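Adhesin (Streptococcus sanguinis SK1 = NCTC 7863, PDB 6VT2) probably mediates bacterial attachment to host surfaces by binding sialylated glycans through two tandem Siglec-like modules, each paired with an atypical Rib domain. Local coordinates at residues 20-25 with 120-125; 38-43 with 50-55; 101-104 with 108-111; 181-184 with 188-191. All coordinates share one frame; numbering follows the deposited sequence.

Interaction 1 (20-25 with 120-125)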
# COMPACT_ATOMS: atom_id res chain seq x y z
N GLU A 20 -0.61 -21.86 -26.78
CA GLU A 20 -1.55 -22.15 -25.68
C GLU A 20 -2.46 -23.34 -25.94
O GLU A 20 -2.60 -23.73 -27.04
CB GLU A 20 -2.38 -20.91 -25.42
CG GLU A 20 -1.50 -19.68 -25.30
CD GLU A 20 -2.09 -18.53 -24.55
OE1 GLU A 20 -3.27 -18.54 -24.34
OE2 GLU A 20 -1.36 -17.62 -24.22
N GLU A 21 -3.05 -23.83 -24.87
CA GLU A 21 -4.04 -24.90 -24.98
C GLU A 21 -5.32 -24.27 -25.48
O GLU A 21 -5.56 -23.11 -25.16
CB GLU A 21 -4.37 -25.51 -23.62
CG GLU A 21 -3.23 -26.18 -22.89
CD GLU A 21 -3.54 -26.48 -21.43
OE1 GLU A 21 -4.57 -26.00 -20.92
OE2 GLU A 21 -2.76 -27.21 -20.81
N PHE A 22 -6.09 -25.00 -26.27
CA PHE A 22 -7.44 -24.56 -26.68
C PHE A 22 -8.37 -25.74 -26.42
O PHE A 22 -7.91 -26.82 -26.35
CB PHE A 22 -7.55 -24.16 -28.15
CG PHE A 22 -7.26 -25.28 -29.12
CD1 PHE A 22 -5.95 -25.53 -29.50
CD2 PHE A 22 -8.27 -26.06 -29.66
CE1 PHE A 22 -5.66 -26.56 -30.37
CE2 PHE A 22 -7.96 -27.09 -30.54
CZ PHE A 22 -6.66 -27.33 -30.89
N GLU A 23 -9.64 -25.43 -26.24
CA GLU A 23 -10.65 -26.48 -26.02
C GLU A 23 -12.00 -25.92 -26.40
O GLU A 23 -12.22 -24.77 -26.11
CB GLU A 23 -10.65 -26.90 -24.55
CG GLU A 23 -11.86 -27.70 -24.09
CD GLU A 23 -11.81 -27.82 -22.59
OE1 GLU A 23 -11.14 -28.70 -22.13
OE2 GLU A 23 -12.37 -26.97 -21.91
N PHE A 24 -12.82 -26.71 -27.06
CA PHE A 24 -14.21 -26.30 -27.30
C PHE A 24 -15.02 -27.58 -27.36
O PHE A 24 -14.45 -28.55 -27.38
CB PHE A 24 -14.37 -25.43 -28.54
CG PHE A 24 -14.05 -26.09 -29.85
CD1 PHE A 24 -12.75 -26.12 -30.32
CD2 PHE A 24 -15.06 -26.61 -30.64
CE1 PHE A 24 -12.48 -26.66 -31.56
CE2 PHE A 24 -14.78 -27.16 -31.87
CZ PHE A 24 -13.49 -27.18 -32.33
N PHE A 25 -16.34 -27.49 -27.30
CA PHE A 25 -17.18 -28.69 -27.25
C PHE A 25 -18.12 -28.71 -28.44
O PHE A 25 -18.54 -27.67 -28.87
CB PHE A 25 -17.89 -28.74 -25.90
CG PHE A 25 -16.94 -29.10 -24.79
CD1 PHE A 25 -16.64 -30.42 -24.53
CD2 PHE A 25 -16.29 -28.11 -24.08
CE1 PHE A 25 -15.74 -30.75 -23.53
CE2 PHE A 25 -15.38 -28.44 -23.09
CZ PHE A 25 -15.12 -29.76 -22.81
N PHE A 120 -15.92 -26.23 -38.23
CA PHE A 120 -15.41 -25.12 -37.46
C PHE A 120 -14.17 -24.58 -38.14
O PHE A 120 -13.48 -25.31 -38.85
CB PHE A 120 -15.09 -25.49 -36.01
CG PHE A 120 -14.07 -26.54 -35.86
CD1 PHE A 120 -12.73 -26.21 -35.77
CD2 PHE A 120 -14.43 -27.89 -35.82
CE1 PHE A 120 -11.75 -27.20 -35.70
CE2 PHE A 120 -13.49 -28.85 -35.67
CZ PHE A 120 -12.12 -28.52 -35.61
N VAL A 121 -13.84 -23.31 -37.88
CA VAL A 121 -12.57 -22.75 -38.32
C VAL A 121 -11.79 -22.44 -37.07
O VAL A 121 -12.23 -21.66 -36.22
CB VAL A 121 -12.75 -21.50 -39.15
CG1 VAL A 121 -11.40 -21.01 -39.63
CG2 VAL A 121 -13.63 -21.80 -40.39
N LEU A 122 -10.65 -23.08 -36.95
CA LEU A 122 -9.69 -22.82 -35.89
C LEU A 122 -8.69 -21.80 -36.39
O LEU A 122 -8.07 -22.00 -37.43
CB LEU A 122 -9.04 -24.14 -35.50
CG LEU A 122 -8.13 -24.07 -34.29
CD1 LEU A 122 -8.93 -23.81 -33.05
CD2 LEU A 122 -7.37 -25.40 -34.25
N VAL A 123 -8.59 -20.70 -35.69
CA VAL A 123 -7.82 -19.55 -36.14
C VAL A 123 -6.71 -19.33 -35.16
O VAL A 123 -6.97 -19.11 -33.97
CB VAL A 123 -8.71 -18.30 -36.27
CG1 VAL A 123 -7.95 -17.08 -36.81
CG2 VAL A 123 -9.90 -18.57 -37.12
N ILE A 124 -5.48 -19.29 -35.67
CA ILE A 124 -4.32 -19.19 -34.79
C ILE A 124 -3.84 -17.75 -34.70
O ILE A 124 -3.50 -17.16 -35.73
CB ILE A 124 -3.19 -20.11 -35.24
CG1 ILE A 124 -3.72 -21.54 -35.51
CG2 ILE A 124 -2.04 -20.00 -34.31
CD1 ILE A 124 -4.49 -22.09 -34.38
N ARG A 125 -3.84 -17.18 -33.50
CA ARG A 125 -3.51 -15.78 -33.29
C ARG A 125 -2.34 -15.67 -32.34
O ARG A 125 -2.08 -16.57 -31.52
CB ARG A 125 -4.73 -15.01 -32.76
CG ARG A 125 -5.89 -15.11 -33.72
CD ARG A 125 -5.53 -14.75 -35.11
NE ARG A 125 -5.12 -13.36 -35.19
CZ ARG A 125 -4.85 -12.76 -36.34
NH1 ARG A 125 -4.87 -13.46 -37.49
NH2 ARG A 125 -4.57 -11.48 -36.36
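Phe22 faces Leu122 and Phe24 faces Phe120 across two strands that run in opposite senses, with CA atoms 9.6 Å apart for Phe22 and Leu122 and 10.3 Å apart for Phe24 and Phe120, a separation of layers stacked face to face and not of neighbours in one sheet. The Phe24 ring comes in edge first, its CZ 3.4 Å above the plane of the Phe120 ring and over its centre. This is a T-shaped stack: the centroids lie 4.8 Å apart and the planes meet at 69°. Both rings have CG between the backbone N and the carbonyl carbon (chi1 65° for Phe24, 60° for Phe120), which sends each into the space between the strands. Strands 21-29 and 119-125 belong to the two opposed sheets of the immunoglobulin-like sandwich of the first Siglec-like domain, and these rings help to fill its core. One step along, the Leu122 and Phe22 side chains cross at about a right angle. Leu122 CD1 lies over one face of the ring, offset toward the rim, while CD2 meets Phe22 CZ at 3.9 Å. Val80 of strand 76-83 touches both Phe24 and Phe120, and Val14 of strand 13-17 touches both Phe24 and Leu122.

Interaction 2 (38-43 with 50-55). With SIA (N-acetyl-alpha-neuraminic acid), chain D; GAL (beta-D-galactopyranose), chain B.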
# COMPACT_ATOMS: atom_id res chain seq x y z
N VAL A 38 -18.63 -39.84 -33.47
CA VAL A 38 -18.45 -38.36 -33.86
C VAL A 38 -17.02 -38.28 -34.41
O VAL A 38 -16.16 -38.78 -33.81
CB VAL A 38 -18.65 -37.51 -32.61
CG1 VAL A 38 -18.36 -36.05 -32.91
CG2 VAL A 38 -20.06 -37.68 -32.06
N ILE A 39 -16.86 -37.69 -35.57
CA ILE A 39 -15.60 -37.65 -36.32
C ILE A 39 -15.24 -36.19 -36.57
O ILE A 39 -16.10 -35.45 -36.86
CB ILE A 39 -15.84 -38.33 -37.70
CG1 ILE A 39 -16.08 -39.81 -37.51
CG2 ILE A 39 -14.73 -38.07 -38.68
CD1 ILE A 39 -16.68 -40.47 -38.72
N VAL A 40 -13.97 -35.85 -36.44
CA VAL A 40 -13.45 -34.55 -36.86
C VAL A 40 -12.49 -34.89 -37.98
O VAL A 40 -11.67 -35.69 -37.76
CB VAL A 40 -12.74 -33.80 -35.74
CG1 VAL A 40 -12.26 -32.45 -36.23
CG2 VAL A 40 -13.65 -33.64 -34.56
N ARG A 41 -12.66 -34.28 -39.14
CA ARG A 41 -11.80 -34.70 -40.24
C ARG A 41 -11.52 -33.55 -41.21
O ARG A 41 -12.23 -32.59 -41.27
CB ARG A 41 -12.47 -35.84 -41.03
CG ARG A 41 -13.83 -35.47 -41.60
CD ARG A 41 -14.37 -36.48 -42.61
NE ARG A 41 -13.77 -36.31 -43.90
CZ ARG A 41 -13.97 -37.11 -44.91
NH1 ARG A 41 -14.77 -38.14 -44.77
NH2 ARG A 41 -13.41 -36.85 -46.06
N ASN A 42 -10.48 -33.78 -42.01
CA ASN A 42 -10.22 -32.90 -43.15
C ASN A 42 -11.29 -33.13 -44.20
O ASN A 42 -11.72 -34.18 -44.31
CB ASN A 42 -8.93 -33.30 -43.85
CG ASN A 42 -7.74 -32.95 -43.02
OD1 ASN A 42 -7.94 -32.51 -41.92
ND2 ASN A 42 -6.53 -33.13 -43.52
N ILE A 43 -11.59 -32.13 -45.00
CA ILE A 43 -12.56 -32.30 -46.11
C ILE A 43 -12.06 -33.38 -47.06
O ILE A 43 -12.87 -34.10 -47.59
CB ILE A 43 -12.81 -30.96 -46.85
CG1 ILE A 43 -13.97 -31.06 -47.84
CG2 ILE A 43 -11.56 -30.42 -47.55
CD1 ILE A 43 -15.29 -31.53 -47.25
N THR A 50 -11.30 -40.54 -41.82
CA THR A 50 -11.20 -39.75 -40.60
C THR A 50 -9.85 -39.08 -40.50
O THR A 50 -9.47 -38.66 -39.40
CB THR A 50 -11.47 -40.59 -39.37
OG1 THR A 50 -10.46 -41.59 -39.28
CG2 THR A 50 -12.82 -41.25 -39.45
N TYR A 51 -9.08 -39.03 -41.60
CA TYR A 51 -7.81 -38.32 -41.62
C TYR A 51 -8.02 -36.86 -41.23
O TYR A 51 -8.90 -36.18 -41.76
CB TYR A 51 -7.21 -38.42 -43.01
CG TYR A 51 -5.84 -37.81 -43.17
CD1 TYR A 51 -5.70 -36.48 -43.43
CD2 TYR A 51 -4.70 -38.60 -43.09
CE1 TYR A 51 -4.48 -35.91 -43.55
CE2 TYR A 51 -3.49 -38.06 -43.27
CZ TYR A 51 -3.37 -36.71 -43.52
OH TYR A 51 -2.18 -36.09 -43.69
N LEU A 52 -7.20 -36.39 -40.29
CA LEU A 52 -7.31 -35.05 -39.74
C LEU A 52 -5.89 -34.52 -39.51
O LEU A 52 -5.12 -35.16 -38.91
CB LEU A 52 -8.05 -35.10 -38.40
CG LEU A 52 -8.11 -33.77 -37.66
CD1 LEU A 52 -8.92 -32.78 -38.45
CD2 LEU A 52 -8.73 -33.94 -36.28
N ASP A 53 -5.61 -33.36 -40.04
CA ASP A 53 -4.35 -32.71 -39.75
C ASP A 53 -4.70 -31.26 -39.35
O ASP A 53 -5.69 -30.80 -39.73
CB ASP A 53 -3.28 -32.89 -40.82
CG ASP A 53 -3.35 -31.85 -41.88
OD1 ASP A 53 -4.13 -31.94 -42.74
OD2 ASP A 53 -2.76 -30.76 -41.70
N PRO A 54 -3.90 -30.48 -38.64
CA PRO A 54 -2.66 -30.93 -38.03
C PRO A 54 -2.77 -31.95 -36.91
O PRO A 54 -3.77 -32.12 -36.39
CB PRO A 54 -2.10 -29.68 -37.37
CG PRO A 54 -2.75 -28.56 -38.11
CD PRO A 54 -4.01 -29.08 -38.68
N ASN A 55 -1.65 -32.57 -36.62
CA ASN A 55 -1.59 -33.62 -35.59
C ASN A 55 -1.92 -33.09 -34.20
O ASN A 55 -2.30 -33.87 -33.43
CB ASN A 55 -0.23 -34.31 -35.63
CG ASN A 55 0.91 -33.42 -35.25
OD1 ASN A 55 0.82 -32.21 -35.27
ND2 ASN A 55 2.03 -34.06 -35.02
C1 SIA D . -8.44 -24.22 -44.39
C2 SIA D . -7.43 -24.16 -45.62
C3 SIA D . -6.71 -22.81 -45.78
C4 SIA D . -5.75 -22.48 -44.64
C5 SIA D . -4.77 -23.64 -44.41
C6 SIA D . -5.55 -24.97 -44.28
C7 SIA D . -4.66 -26.24 -44.23
C8 SIA D . -5.53 -27.51 -44.35
C9 SIA D . -4.73 -28.75 -43.95
C10 SIA D . -2.63 -23.31 -43.22
C11 SIA D . -1.97 -23.11 -41.86
N5 SIA D . -3.98 -23.43 -43.20
O1A SIA D . -9.07 -23.18 -44.12
O1B SIA D . -8.51 -25.36 -43.86
O4 SIA D . -5.00 -21.28 -44.93
O6 SIA D . -6.39 -25.17 -45.42
O7 SIA D . -3.63 -26.18 -45.21
O8 SIA D . -6.71 -27.36 -43.55
O9 SIA D . -4.59 -28.74 -42.53
O10 SIA D . -1.97 -23.35 -44.25
C1 GAL B . -9.63 -27.14 -48.73
C2 GAL B . -8.64 -25.99 -48.44
C3 GAL B . -8.84 -25.43 -47.03
C4 GAL B . -10.31 -25.08 -46.80
C5 GAL B . -11.16 -26.32 -47.08
C6 GAL B . -12.67 -26.10 -46.91
O2 GAL B . -7.30 -26.43 -48.51
O3 GAL B . -8.06 -24.26 -46.83
O4 GAL B . -10.71 -24.02 -47.64
O5 GAL B . -10.96 -26.74 -48.43
O6 GAL B . -13.39 -27.32 -47.05
O HOH W 1 -10.10 -38.02 -36.98
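Asp53, a residue of the glycan pocket, and Asn42 grip each other through two hydrogen bonds. Asp53 OD2 accepts from O9 of the bound sialic acid at 2.8 Å, and its other oxygen, OD1, takes the Asn42 ND2 bond, also 2.8 Å, on its anti side and somewhat out of the carboxylate plane. The amide and carboxylate planes stand 79° apart. In return, Asn42 OD1 receives the backbone N of Asp53 at 3.1 Å, so both ends of the amide are engaged and its rotation is fixed. Pro54, after a cis peptide bond, brings CD near the same sugar hydroxyl, and Ile43 CG2 lies 3.6 Å from galactose O6. Lys98 bonds to Asn42 OD1, to Asp53 O and to the sialic acid, tying the pair and the ligand together.

Behind this shell, Asn42 N makes a nearly straight bond to Tyr51 O, 2.9 Å long, while ND2 sits in plane at the edge of the Tyr51 ring. The carbonyl of Asn42 is held by Arg41 NE at 3.0 Å, and the same guanidinium bonds to Ala46 O through NH1. Farther along, a water bridges Val40 O and Thr50 O, and Leu52 CD2 packs on Val40 CG1 at 3.8 Å. Segment 50-55 runs beside the last part of strand 35-41, an outermost strand of its sheet, which is bonded through Ile39 and Arg41 to strand 95-104, while Val40 and Leu52 also rest on Tyr59 of strand 58-61.

Interaction 3 (101-104 with 108-111). With CA (calcium ion), chain H.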
# COMPACT_ATOMS: atom_id res chain seq x y z
N ARG A 101 -18.60 -34.83 -38.15
CA ARG A 101 -19.69 -35.68 -38.58
C ARG A 101 -20.11 -36.58 -37.43
O ARG A 101 -19.36 -36.85 -36.60
CB ARG A 101 -19.28 -36.57 -39.75
CG ARG A 101 -18.73 -35.80 -40.94
CD ARG A 101 -18.39 -36.81 -42.00
NE ARG A 101 -19.54 -37.24 -42.75
CZ ARG A 101 -19.49 -38.11 -43.73
NH1 ARG A 101 -18.35 -38.66 -44.06
NH2 ARG A 101 -20.56 -38.44 -44.41
N ALA A 102 -21.35 -36.97 -37.46
CA ALA A 102 -21.81 -37.89 -36.44
C ALA A 102 -22.71 -38.93 -37.08
O ALA A 102 -23.38 -38.65 -38.08
CB ALA A 102 -22.56 -37.16 -35.33
N GLU A 103 -22.73 -40.12 -36.49
CA GLU A 103 -23.54 -41.24 -36.99
C GLU A 103 -24.32 -41.86 -35.86
O GLU A 103 -23.77 -42.08 -34.77
CB GLU A 103 -22.61 -42.23 -37.63
CG GLU A 103 -23.37 -43.44 -38.26
CD GLU A 103 -22.36 -44.40 -38.85
OE1 GLU A 103 -22.50 -45.61 -38.63
OE2 GLU A 103 -21.36 -43.93 -39.47
N ASP A 104 -25.60 -42.13 -36.11
CA ASP A 104 -26.46 -42.75 -35.12
C ASP A 104 -26.33 -44.27 -35.22
O ASP A 104 -25.55 -44.82 -36.01
CB ASP A 104 -27.91 -42.23 -35.22
CG ASP A 104 -28.65 -42.67 -36.47
OD1 ASP A 104 -28.14 -43.58 -37.14
OD2 ASP A 104 -29.72 -42.01 -36.70
N ASN A 108 -27.18 -43.71 -39.85
CA ASN A 108 -27.38 -42.43 -40.50
C ASN A 108 -26.24 -41.51 -40.13
O ASN A 108 -26.09 -41.18 -38.96
CB ASN A 108 -28.69 -41.79 -40.09
CG ASN A 108 -29.87 -42.68 -40.37
OD1 ASN A 108 -30.15 -43.06 -41.53
ND2 ASN A 108 -30.55 -43.03 -39.32
N ILE A 109 -25.42 -41.10 -41.10
CA ILE A 109 -24.27 -40.22 -40.81
C ILE A 109 -24.59 -38.87 -41.44
O ILE A 109 -25.25 -38.82 -42.42
CB ILE A 109 -22.94 -40.81 -41.31
CG1 ILE A 109 -21.74 -39.94 -40.94
CG2 ILE A 109 -22.99 -41.00 -42.80
CD1 ILE A 109 -20.41 -40.58 -41.15
N THR A 110 -24.11 -37.81 -40.83
CA THR A 110 -24.34 -36.47 -41.37
C THR A 110 -23.58 -36.38 -42.69
O THR A 110 -22.53 -36.88 -42.80
CB THR A 110 -23.96 -35.43 -40.33
OG1 THR A 110 -22.63 -35.69 -39.95
CG2 THR A 110 -24.85 -35.50 -39.11
N ALA A 111 -24.13 -35.61 -43.60
CA ALA A 111 -23.54 -35.48 -44.91
C ALA A 111 -22.28 -34.62 -44.76
O ALA A 111 -22.28 -33.74 -43.98
CB ALA A 111 -24.50 -34.82 -45.84
CA CA H . -31.26 -40.75 -36.10
O HOH W 2 -33.17 -39.55 -35.51
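Arg101 reaches Thr110 side-on: NE and NH2 both donate to Thr110 O, each at 3.0 Å, with the oxygen in the guanidinium plane. A bend at chi3 (80°) turns the group back to this carbonyl. Ile109 CD1 covers one guanidinium face, centred and 3.7 Å above it, and NH2 forms a salt bridge with Asp47. Ala102 binds the same threonine by backbone: its N donates to Thr110 OG1 at 3.1 Å and its O accepts from Thr110 N. The hydroxyl here stands in for a backbone carbonyl. Glu103 pairs with Ile109, CA to CA 4.0 Å, the single bridge that joins strand 95-104 to the loop leading to strand 119-125 in the first Siglec-like domain; a CA-H...O contact from Glu103 CA to Asn108 O supports it.

At Asp104, a metal ligand, N donates to Asn108 O. Asn108 ND2 then meets OD2 at 2.9 Å on the syn lone pair, nearly straight, while Asn108 N approaches OD1 from above the carboxylate plane. OD2 also binds calcium at 2.1 Å, alongside Asp2, Thr4 and Asp30, so Asn108 is a second-shell residue that positions a ligand of the ion. Strand 95-104 is bordered here on two sides: Ala102 and Asp104 bond to segment 108-111, whereas the backbones of Arg101 and Glu103 bond to strand 35-41, and the Ala102 methyl packs on Val38 and on Ile8 of strand 7-9.

Interaction 4 (181-184 with 188-191). With CA (calcium ion), chain I.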
# COMPACT_ATOMS: atom_id res chain seq x y z
N THR A 181 8.97 -2.98 -23.39
CA THR A 181 8.58 -4.03 -24.32
C THR A 181 8.26 -5.27 -23.52
O THR A 181 9.11 -5.77 -22.79
CB THR A 181 9.69 -4.32 -25.31
OG1 THR A 181 9.93 -3.17 -26.09
CG2 THR A 181 9.27 -5.48 -26.26
N ILE A 182 7.04 -5.78 -23.62
CA ILE A 182 6.62 -7.03 -22.94
C ILE A 182 6.66 -8.08 -24.03
O ILE A 182 6.11 -7.84 -25.02
CB ILE A 182 5.21 -6.87 -22.35
CG1 ILE A 182 5.17 -5.68 -21.39
CG2 ILE A 182 4.70 -8.17 -21.70
CD1 ILE A 182 3.81 -5.31 -20.89
N THR A 183 7.40 -9.15 -23.84
CA THR A 183 7.48 -10.20 -24.85
C THR A 183 6.72 -11.38 -24.29
O THR A 183 7.09 -11.88 -23.30
CB THR A 183 8.91 -10.57 -25.21
OG1 THR A 183 9.55 -9.41 -25.71
CG2 THR A 183 9.03 -11.64 -26.26
N TYR A 184 5.65 -11.76 -24.95
CA TYR A 184 4.89 -12.92 -24.53
C TYR A 184 5.68 -14.12 -24.94
O TYR A 184 6.54 -14.18 -25.72
CB TYR A 184 3.52 -12.87 -25.17
CG TYR A 184 2.82 -11.69 -24.64
CD1 TYR A 184 2.63 -11.50 -23.29
CD2 TYR A 184 2.47 -10.71 -25.51
CE1 TYR A 184 2.07 -10.35 -22.82
CE2 TYR A 184 1.84 -9.58 -25.06
CZ TYR A 184 1.65 -9.40 -23.71
OH TYR A 184 1.05 -8.27 -23.27
N SER A 188 5.47 -12.71 -29.44
CA SER A 188 4.67 -11.52 -29.77
C SER A 188 4.88 -10.52 -28.62
O SER A 188 5.27 -10.88 -27.57
CB SER A 188 3.24 -11.83 -30.06
OG SER A 188 2.58 -12.26 -28.93
N THR A 189 4.62 -9.26 -28.89
CA THR A 189 4.95 -8.23 -27.90
C THR A 189 3.83 -7.22 -27.70
O THR A 189 2.93 -7.12 -28.47
CB THR A 189 6.21 -7.46 -28.33
OG1 THR A 189 5.92 -6.76 -29.54
CG2 THR A 189 7.43 -8.31 -28.56
N ASP A 190 3.93 -6.53 -26.59
CA ASP A 190 3.19 -5.30 -26.35
C ASP A 190 4.24 -4.26 -26.00
O ASP A 190 5.31 -4.60 -25.47
CB ASP A 190 2.18 -5.47 -25.27
CG ASP A 190 0.86 -5.93 -25.79
OD1 ASP A 190 0.40 -5.38 -26.80
OD2 ASP A 190 0.27 -6.81 -25.16
N THR A 191 3.93 -3.00 -26.27
CA THR A 191 4.78 -1.88 -25.90
C THR A 191 4.03 -0.93 -24.98
O THR A 191 2.83 -0.65 -25.17
CB THR A 191 5.23 -1.10 -27.14
OG1 THR A 191 5.99 -1.96 -28.03
CG2 THR A 191 6.08 0.10 -26.74
CA CA I . -1.63 -6.92 -26.80
O HOH W 3 8.37 -2.33 -28.07
O HOH W 4 -1.91 -6.12 -28.98
O HOH W 5 -2.47 -4.70 -26.17
O HOH W 6 -3.94 -6.83 -27.21
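A very short hydrogen bond, 2.5 Å, runs from Tyr184 OH to Asp190 OD2, an oxygen that is also a calcium ligand. The phenol uses the anti lone pair of OD2, and the carboxylate lies in line with the edge of the ring with its plane turned 86° from it. Asp190 holds the ion with both oxygens, OD1 and OD2 each 2.5 Å from calcium. Three waters are among the other ligands.

The backbone beneath is a β-hairpin of strands 180-183 and 189-192. Ile182 and Asp190 form an antiparallel hydrogen-bonded pair, Ile182 N to Asp190 O 2.8 Å and Asp190 N to Ile182 O 3.0 Å, flanked by the non-hydrogen-bonded pairs Thr181 with Thr191 and Thr183 with Thr189. Past the strand, Tyr184 N donates to Ser188 O at 2.8 Å, one more backbone bond next to the turn. Threonines occupy one face of the hairpin, where Thr189 CG2 lies beside Thr183 OG1; Ile182 and Asp190 lie on the other, both against Pro133. Ser188 OG is bonded to Asp186 and to the N of Thr128.

By taking Asp190 together with Thr128 OG1 and Tyr131 O, the ion ties this hairpin of the Rib domain to residues 128-131. With OD2 shared between a cation and a phenol, the ion would be expected to pull charge from the carboxylate, and the tyrosine to hold it at a set rotation.

Overall arrangement
Interactions 1, 2 and 3 lie in the first Siglec-like domain, whereas interaction 4 lies in the Rib domain that follows, its centre about 22 Å from that of interaction 1. Interaction 1 is the buried one, wholly apolar and joining the two sheets; the others are partly buried and rich in polar bonds. Interactions 2 and 3 meet along neighbouring strands 35-41 and 95-104, where Ile39 N probably bonds to Arg101 O at 2.8 Å, and interaction 2 touches the core of interaction 1 through Val40 and Phe120. Their polar ends serve different partners: a glycan in interaction 2, and separate calcium ions in interactions 3 and 4; the centres of interactions 3 and 4 are about 45 Å apart.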